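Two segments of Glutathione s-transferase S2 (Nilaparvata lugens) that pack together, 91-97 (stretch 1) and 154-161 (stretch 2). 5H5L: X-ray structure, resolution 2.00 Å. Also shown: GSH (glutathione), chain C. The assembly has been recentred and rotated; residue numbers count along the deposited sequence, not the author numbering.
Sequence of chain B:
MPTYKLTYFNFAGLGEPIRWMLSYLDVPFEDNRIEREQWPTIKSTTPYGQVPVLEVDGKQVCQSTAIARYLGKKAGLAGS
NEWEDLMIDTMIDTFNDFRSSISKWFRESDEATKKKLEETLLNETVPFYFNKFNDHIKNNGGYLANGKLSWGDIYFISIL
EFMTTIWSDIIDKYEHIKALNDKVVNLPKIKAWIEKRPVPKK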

# COMPACT_ATOMS: atom_id res chain seq x y z
N MET B 91 -7.62 -0.27 -6.46
CA MET B 91 -8.56 -1.11 -5.72
C MET B 91 -7.89 -1.84 -4.56
O MET B 91 -8.46 -1.96 -3.46
N ILE B 92 -6.67 -2.33 -4.76
CA ILE B 92 -6.02 -3.05 -3.67
C ILE B 92 -5.57 -2.10 -2.57
O ILE B 92 -5.60 -2.45 -1.39
N ASP B 93 -5.10 -0.90 -2.93
CA ASP B 93 -4.74 0.05 -1.90
C ASP B 93 -5.98 0.44 -1.09
O ASP B 93 -5.91 0.60 0.13
N THR B 94 -7.12 0.57 -1.76
CA THR B 94 -8.36 0.85 -1.05
C THR B 94 -8.74 -0.31 -0.14
O THR B 94 -9.13 -0.10 1.01
N PHE B 95 -8.64 -1.54 -0.64
CA PHE B 95 -8.87 -2.71 0.19
C PHE B 95 -7.94 -2.70 1.40
O PHE B 95 -8.33 -3.05 2.51
N ASN B 96 -6.69 -2.27 1.20
CA ASN B 96 -5.77 -2.28 2.34
C ASN B 96 -6.13 -1.18 3.34
O ASN B 96 -5.98 -1.40 4.54
N ASP B 97 -6.68 -0.05 2.88
CA ASP B 97 -7.23 0.94 3.80
C ASP B 97 -8.36 0.33 4.61
O ASP B 97 -8.42 0.50 5.83
N ILE B 154 -6.91 -12.19 -6.61
CA ILE B 154 -6.36 -13.24 -5.78
C ILE B 154 -5.98 -12.71 -4.41
O ILE B 154 -6.26 -13.35 -3.40
N TYR B 155 -5.40 -11.52 -4.35
CA TYR B 155 -5.08 -10.92 -3.06
C TYR B 155 -6.35 -10.67 -2.26
O TYR B 155 -6.44 -11.01 -1.08
N PHE B 156 -7.35 -10.08 -2.91
CA PHE B 156 -8.62 -9.71 -2.27
C PHE B 156 -9.32 -10.94 -1.67
O PHE B 156 -9.65 -10.97 -0.47
N ILE B 157 -9.50 -11.98 -2.48
CA ILE B 157 -10.24 -13.18 -2.05
C ILE B 157 -9.47 -13.98 -1.01
O ILE B 157 -10.06 -14.48 -0.04
N SER B 158 -8.15 -14.09 -1.15
CA SER B 158 -7.40 -14.85 -0.16
C SER B 158 -7.52 -14.21 1.21
O SER B 158 -7.66 -14.91 2.22
N ILE B 159 -7.51 -12.86 1.27
CA ILE B 159 -7.62 -12.19 2.55
C ILE B 159 -9.07 -12.18 3.04
O ILE B 159 -9.32 -12.34 4.24
N LEU B 160 -10.05 -12.01 2.15
CA LEU B 160 -11.45 -12.09 2.59
C LEU B 160 -11.78 -13.46 3.19
O LEU B 160 -12.56 -13.56 4.15
N GLU B 161 -11.21 -14.52 2.63
CA GLU B 161 -11.40 -15.86 3.17
C GLU B 161 -10.98 -15.90 4.64
O GLU B 161 -11.67 -16.47 5.48

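Two helices that run nearly the same way can be held together by one large aromatic side chain seated in a pocket on its neighbor, and this pair from a glutathione S-transferase is a compact example. The helix axes approach to 10.7 Å with 20° between their N-to-C directions, a gap that bulky side chains fill here.

The knob is Phe 95. Its CA-to-CB bond points toward the second helix, and its t rotamer (chi1 178°) carries the ring into a hole formed by Tyr 155, Phe 156, Ile 159 and Leu 160, residues one helical turn apart in two adjacent pairs. It gives up 112 Å² to the other stretch, the largest share of any residue here.

The aromatic contact is edge-to-face. Phe 156, also t at chi1, starts out sideways, but its ring comes nearer and turns an edge to one face of Phe 95. The centroids lie 5.0 Å apart with planes at 79°, and Phe 95 CD1 meets Phe 156 CD1 at 3.5 Å. Such an arrangement sets the slightly positive hydrogens of one ring against the electron-rich face of the other.

Aliphatic and aromatic carbons close around the edge of the Phe 95 ring. Ile 159 (m, t) points toward the first helix and places CG2 3.6 Å from Phe 95 CZ; Leu 160 (m, t), set sideways, reaches in with CD2 to 3.8 Å from Phe 95 CE1. Tyr 155, t at chi1 and pointing toward the partner, brings CE2 to 4.2 Å from Phe 95 CD2. One turn earlier, Ile 92 (m, m) extends the apolar seam: its CA-to-CB bond is sideways, yet CG2 lies 4.0 Å from Tyr 155 CD2 and CD1 lies 4.4 Å from Phe 156 CB. Most of the contacts between the helices are of this apolar kind.

Polar atoms lie beside this apolar seam. Asn 96, m at chi1, bends its amide inward so that OD1 lies 3.4 Å from Tyr 155 CE2, near the plane of the tyrosine ring. Ser 158, in the p rotamer, stays out of reach of the first helix, its OG 3.1 Å from Ile 154 O and 3.0 Å from Tyr 155 O within its own helix.

The first helix has another task beyond the seam. Asp 97 (chi1 m) is out of reach of the second helix and instead accepts hydrogen bonds from glutathione, with GSH N1 3.0 Å from both Asp 97 OD1 and Asp 97 OD2.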

# COMPACT_ATOMS: atom_id res chain seq x y z
CB MET B 91 -9.23 -2.11 -6.65
CG MET B 91 -10.22 -1.49 -7.66
SD MET B 91 -11.43 -0.37 -6.91
CE MET B 91 -12.27 -1.56 -5.93
CB ILE B 92 -4.87 -3.92 -4.21
CG1 ILE B 92 -5.46 -5.07 -5.05
CG2 ILE B 92 -4.02 -4.44 -3.09
CD1 ILE B 92 -6.43 -5.97 -4.28
CB ASP B 93 -4.08 1.29 -2.51
CG ASP B 93 -2.54 1.11 -2.78
OD1 ASP B 93 -1.99 0.04 -2.51
OD2 ASP B 93 -1.90 2.07 -3.24
CB THR B 94 -9.44 1.19 -2.07
OG1 THR B 94 -9.07 2.43 -2.69
CG2 THR B 94 -10.80 1.34 -1.42
CB PHE B 95 -8.66 -3.98 -0.63
CG PHE B 95 -8.82 -5.24 0.14
CD1 PHE B 95 -10.03 -5.56 0.71
CD2 PHE B 95 -7.77 -6.13 0.26
CE1 PHE B 95 -10.18 -6.71 1.40
CE2 PHE B 95 -7.92 -7.32 0.97
CZ PHE B 95 -9.11 -7.62 1.53
CB ASN B 96 -4.33 -2.15 1.86
CG ASN B 96 -3.80 -3.45 1.22
OD1 ASN B 96 -4.29 -4.54 1.49
ND2 ASN B 96 -2.82 -3.32 0.36
CB ASP B 97 -7.77 2.14 3.03
CG ASP B 97 -6.70 3.08 2.54
OD1 ASP B 97 -5.55 3.00 3.03
OD2 ASP B 97 -7.03 3.91 1.67
CB ILE B 154 -5.19 -13.87 -6.55
CG1 ILE B 154 -5.79 -14.63 -7.75
CG2 ILE B 154 -4.40 -14.81 -5.67
CD1 ILE B 154 -4.78 -15.13 -8.75
CB TYR B 155 -4.30 -9.63 -3.33
CG TYR B 155 -3.69 -8.95 -2.13
CD1 TYR B 155 -2.36 -9.18 -1.79
CD2 TYR B 155 -4.42 -8.03 -1.38
CE1 TYR B 155 -1.77 -8.53 -0.72
CE2 TYR B 155 -3.84 -7.39 -0.31
CZ TYR B 155 -2.50 -7.65 0.01
OH TYR B 155 -1.93 -7.02 1.08
CB PHE B 156 -9.44 -9.01 -3.34
CG PHE B 156 -10.82 -8.54 -2.94
CD1 PHE B 156 -11.01 -7.58 -1.97
CD2 PHE B 156 -11.92 -8.98 -3.65
CE1 PHE B 156 -12.31 -7.13 -1.66
CE2 PHE B 156 -13.18 -8.51 -3.35
CZ PHE B 156 -13.37 -7.60 -2.37
CB ILE B 157 -10.58 -14.05 -3.29
CG1 ILE B 157 -11.51 -13.33 -4.24
CG2 ILE B 157 -11.28 -15.34 -2.86
CD1 ILE B 157 -12.73 -12.74 -3.55
CB SER B 158 -5.93 -14.99 -0.57
OG SER B 158 -5.29 -13.73 -0.50
CB ILE B 159 -7.01 -10.77 2.44
CG1 ILE B 159 -5.48 -10.93 2.28
CG2 ILE B 159 -7.34 -9.92 3.63
CD1 ILE B 159 -4.73 -9.67 2.02
CB LEU B 160 -12.40 -11.79 1.44
CG LEU B 160 -12.51 -10.35 0.99
CD1 LEU B 160 -13.58 -10.22 -0.04
CD2 LEU B 160 -12.80 -9.40 2.14
CB GLU B 161 -10.60 -16.85 2.33
CG GLU B 161 -10.28 -18.16 3.00
CD GLU B 161 -9.60 -19.10 2.04
OE1 GLU B 161 -8.40 -19.40 2.24
OE2 GLU B 161 -10.26 -19.50 1.06
N1 GSH C . -4.30 5.16 1.38
CA1 GSH C . -4.80 6.49 1.07
C1 GSH C . -3.84 7.22 0.13
O11 GSH C . -4.24 8.10 -0.70
O12 GSH C . -2.62 6.93 0.25
CB1 GSH C . -4.81 7.31 2.39
CG1 GSH C . -5.61 8.58 2.11
CD1 GSH C . -5.84 9.33 3.44
OE1 GSH C . -5.55 8.87 4.49
N2 GSH C . -6.43 10.65 3.27
CA2 GSH C . -6.70 11.54 4.38
C2 GSH C . -8.13 12.06 4.29
O2 GSH C . -8.70 12.15 3.25
CB2 GSH C . -5.83 12.77 4.20
SG2 GSH C . -4.06 12.43 4.07
N3 GSH C . -8.74 12.51 5.53
CA3 GSH C . -10.06 13.09 5.55
C3 GSH C . -11.09 12.08 5.98
O31 GSH C . -12.26 12.51 6.16
O32 GSH C . -10.78 10.87 6.15